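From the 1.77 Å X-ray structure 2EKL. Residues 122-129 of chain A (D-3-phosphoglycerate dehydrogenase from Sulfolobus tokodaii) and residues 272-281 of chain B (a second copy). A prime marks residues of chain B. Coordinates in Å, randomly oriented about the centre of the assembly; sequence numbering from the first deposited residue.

Chain A 122-129: TSMALAKS
Chain B, residues 272-281: LLKHERVIVT

A lysine at the end of a helix can gather several backbone carbonyls around its ammonium group, and the dimer of D-3-phosphoglycerate dehydrogenase offers a compact example. Residues 122-128 of chain A are helical (phi near -60°, psi -26° to -50°), with i to i+4 bonds such as Lys128 N to Met124 O. In chain B, a helix that begins earlier in the chain is followed by a type I turn from His275′ to Val278′ and then strand 278-280. The helix and strand axes approach to 8.1 Å, with 115° between their N-to-C directions.

Thr122 lies out of reach. Ser123, chi1 t, points toward chain B and packs its OG 3.6 Å from Thr281′ CA. At Met124 the backbones come close, its CA 5.0 Å from Thr281′ CA. Met124 CA also makes a CA-H...O contact with Val280′ O at 3.3 Å, while water 1 donates to both Met124 O (3.0 Å) and Val280′ O (2.8 Å). The side chain, m-t-m, brings Met124 SD to 3.9 Å from Ile279′ CG2. Ala125 points away, and Leu126 makes no contact.

Ala127 points toward the strand; its CB lies 4.1 Å from Val280′ CB, and its O is 3.5 Å from Leu273′ CD2, whose side chain is t-p.

Lys128 has the largest area covered by the other stretch. Its CA-to-CB bond points sideways, yet the m-m-t-t chain carries Lys128 NZ to the helix-turn-strand junction, donating to Leu273′ O (2.7 Å) on the helix and Val278′ O (2.9 Å) at the end of the turn and the start of the strand. His275′ O is also 2.9 Å from Lys128 NZ, and water 2 accepts from Lys128 NZ at 2.9 Å while donating to Lys274′ O at 3.1 Å. One ammonium thus ties the last residue of the chain A helix to both the helix and the strand of chain B. Ser129, chi1 p, turns back instead, Ser129 OG donating to Leu126 O at 2.6 Å.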

# COMPACT_ATOMS: atom_id res chain seq x y z
N THR A 122 12.43 -2.62 2.15
CA THR A 122 13.68 -2.50 2.87
C THR A 122 13.43 -2.55 4.38
O THR A 122 14.13 -3.25 5.12
CB THR A 122 14.41 -1.20 2.51
OG1 THR A 122 14.65 -1.17 1.09
CG2 THR A 122 15.73 -1.09 3.25
N SER A 123 12.41 -1.81 4.82
CA SER A 123 12.05 -1.74 6.23
C SER A 123 11.57 -3.09 6.76
O SER A 123 11.96 -3.52 7.85
CB SER A 123 10.96 -0.68 6.44
OG SER A 123 10.69 -0.47 7.82
N MET A 124 10.72 -3.77 5.98
CA MET A 124 10.19 -5.06 6.41
C MET A 124 11.29 -6.11 6.49
O MET A 124 11.28 -6.97 7.38
CB MET A 124 9.08 -5.53 5.47
CG MET A 124 7.86 -4.62 5.46
SD MET A 124 6.61 -5.24 4.32
CE MET A 124 7.25 -4.68 2.80
N ALA A 125 12.24 -6.05 5.56
CA ALA A 125 13.34 -7.01 5.56
C ALA A 125 14.18 -6.77 6.81
O ALA A 125 14.59 -7.72 7.49
CB ALA A 125 14.19 -6.83 4.31
N LEU A 126 14.44 -5.51 7.12
CA LEU A 126 15.21 -5.16 8.30
C LEU A 126 14.52 -5.68 9.55
O LEU A 126 15.13 -6.34 10.38
CB LEU A 126 15.39 -3.65 8.39
CG LEU A 126 16.46 -3.07 7.46
CD1 LEU A 126 16.30 -1.57 7.32
CD2 LEU A 126 17.84 -3.42 8.01
N ALA A 127 13.22 -5.40 9.67
CA ALA A 127 12.45 -5.85 10.83
C ALA A 127 12.54 -7.36 11.04
O ALA A 127 12.83 -7.82 12.15
CB ALA A 127 10.98 -5.42 10.67
N LYS A 128 12.30 -8.13 9.99
CA LYS A 128 12.34 -9.58 10.09
C LYS A 128 13.72 -10.07 10.55
O LYS A 128 13.83 -11.14 11.15
CB LYS A 128 11.97 -10.22 8.75
CG LYS A 128 10.48 -10.10 8.41
CD LYS A 128 9.63 -10.98 9.32
CE LYS A 128 8.16 -10.93 8.91
NZ LYS A 128 7.33 -11.91 9.67
N SER A 129 14.75 -9.29 10.27
CA SER A 129 16.11 -9.67 10.67
C SER A 129 16.41 -9.21 12.10
O SER A 129 17.51 -9.43 12.62
CB SER A 129 17.14 -9.07 9.71
OG SER A 129 17.26 -7.67 9.90
N LEU B 272 6.07 -13.79 17.35
CA LEU B 272 5.18 -12.99 16.52
C LEU B 272 5.96 -12.44 15.33
O LEU B 272 5.54 -12.58 14.18
CB LEU B 272 4.60 -11.82 17.31
CG LEU B 272 3.36 -12.06 18.17
CD1 LEU B 272 3.09 -10.83 19.02
CD2 LEU B 272 2.17 -12.37 17.28
N LEU B 273 7.09 -11.81 15.61
CA LEU B 273 7.91 -11.22 14.55
C LEU B 273 8.25 -12.19 13.42
O LEU B 273 8.18 -11.83 12.25
CB LEU B 273 9.21 -10.65 15.13
CG LEU B 273 10.17 -10.02 14.12
CD1 LEU B 273 9.49 -8.85 13.43
CD2 LEU B 273 11.43 -9.57 14.82
N LYS B 274 8.58 -13.44 13.76
CA LYS B 274 8.95 -14.42 12.75
C LYS B 274 7.79 -15.12 12.04
O LYS B 274 8.01 -15.83 11.06
CB LYS B 274 9.87 -15.49 13.37
CG LYS B 274 9.16 -16.45 14.30
CD LYS B 274 10.12 -17.50 14.84
CE LYS B 274 9.45 -18.44 15.83
NZ LYS B 274 8.41 -19.30 15.21
N HIS B 275 6.57 -14.90 12.51
CA HIS B 275 5.41 -15.55 11.91
C HIS B 275 5.10 -14.96 10.53
O HIS B 275 5.16 -13.74 10.34
CB HIS B 275 4.18 -15.41 12.81
CG HIS B 275 3.10 -16.38 12.50
ND1 HIS B 275 2.91 -17.54 13.22
CD2 HIS B 275 2.17 -16.40 11.51
CE1 HIS B 275 1.91 -18.23 12.69
NE2 HIS B 275 1.45 -17.56 11.65
N GLU B 276 4.76 -15.83 9.59
CA GLU B 276 4.45 -15.40 8.23
C GLU B 276 3.23 -14.49 8.13
O GLU B 276 3.10 -13.73 7.17
CB GLU B 276 4.26 -16.62 7.32
CG GLU B 276 3.22 -17.62 7.79
CD GLU B 276 3.20 -18.89 6.96
OE1 GLU B 276 4.26 -19.55 6.84
OE2 GLU B 276 2.13 -19.24 6.42
N ARG B 277 2.34 -14.56 9.12
CA ARG B 277 1.14 -13.73 9.11
C ARG B 277 1.37 -12.35 9.74
O ARG B 277 0.44 -11.54 9.83
CB ARG B 277 -0.00 -14.44 9.83
CG ARG B 277 -0.42 -15.73 9.17
CD ARG B 277 -1.76 -16.23 9.68
NE ARG B 277 -2.18 -17.42 8.95
CZ ARG B 277 -3.42 -17.91 8.97
NH1 ARG B 277 -4.36 -17.31 9.69
NH2 ARG B 277 -3.71 -19.00 8.27
N VAL B 278 2.59 -12.10 10.19
CA VAL B 278 2.91 -10.81 10.79
C VAL B 278 3.78 -9.98 9.86
O VAL B 278 4.83 -10.44 9.38
CB VAL B 278 3.62 -11.01 12.16
CG1 VAL B 278 4.09 -9.66 12.70
CG2 VAL B 278 2.66 -11.68 13.14
N ILE B 279 3.32 -8.76 9.58
CA ILE B 279 4.01 -7.81 8.70
C ILE B 279 4.44 -6.63 9.57
O ILE B 279 3.61 -6.04 10.26
CB ILE B 279 3.08 -7.30 7.57
CG1 ILE B 279 2.74 -8.43 6.60
CG2 ILE B 279 3.75 -6.16 6.82
CD1 ILE B 279 1.75 -9.45 7.12
N VAL B 280 5.72 -6.28 9.53
CA VAL B 280 6.22 -5.20 10.36
C VAL B 280 7.14 -4.20 9.68
O VAL B 280 8.06 -4.57 8.94
CB VAL B 280 7.03 -5.77 11.57
CG1 VAL B 280 7.39 -4.63 12.53
CG2 VAL B 280 6.23 -6.85 12.29
N THR B 281 6.89 -2.91 9.91
CA THR B 281 7.77 -1.88 9.40
C THR B 281 8.43 -1.31 10.65
O THR B 281 7.87 -1.39 11.75
CB THR B 281 7.04 -0.79 8.58
OG1 THR B 281 5.82 -0.41 9.24
CG2 THR B 281 6.72 -1.31 7.17
O HOH W 1 8.54 -7.27 8.50
O HOH W 2 8.05 -14.34 8.29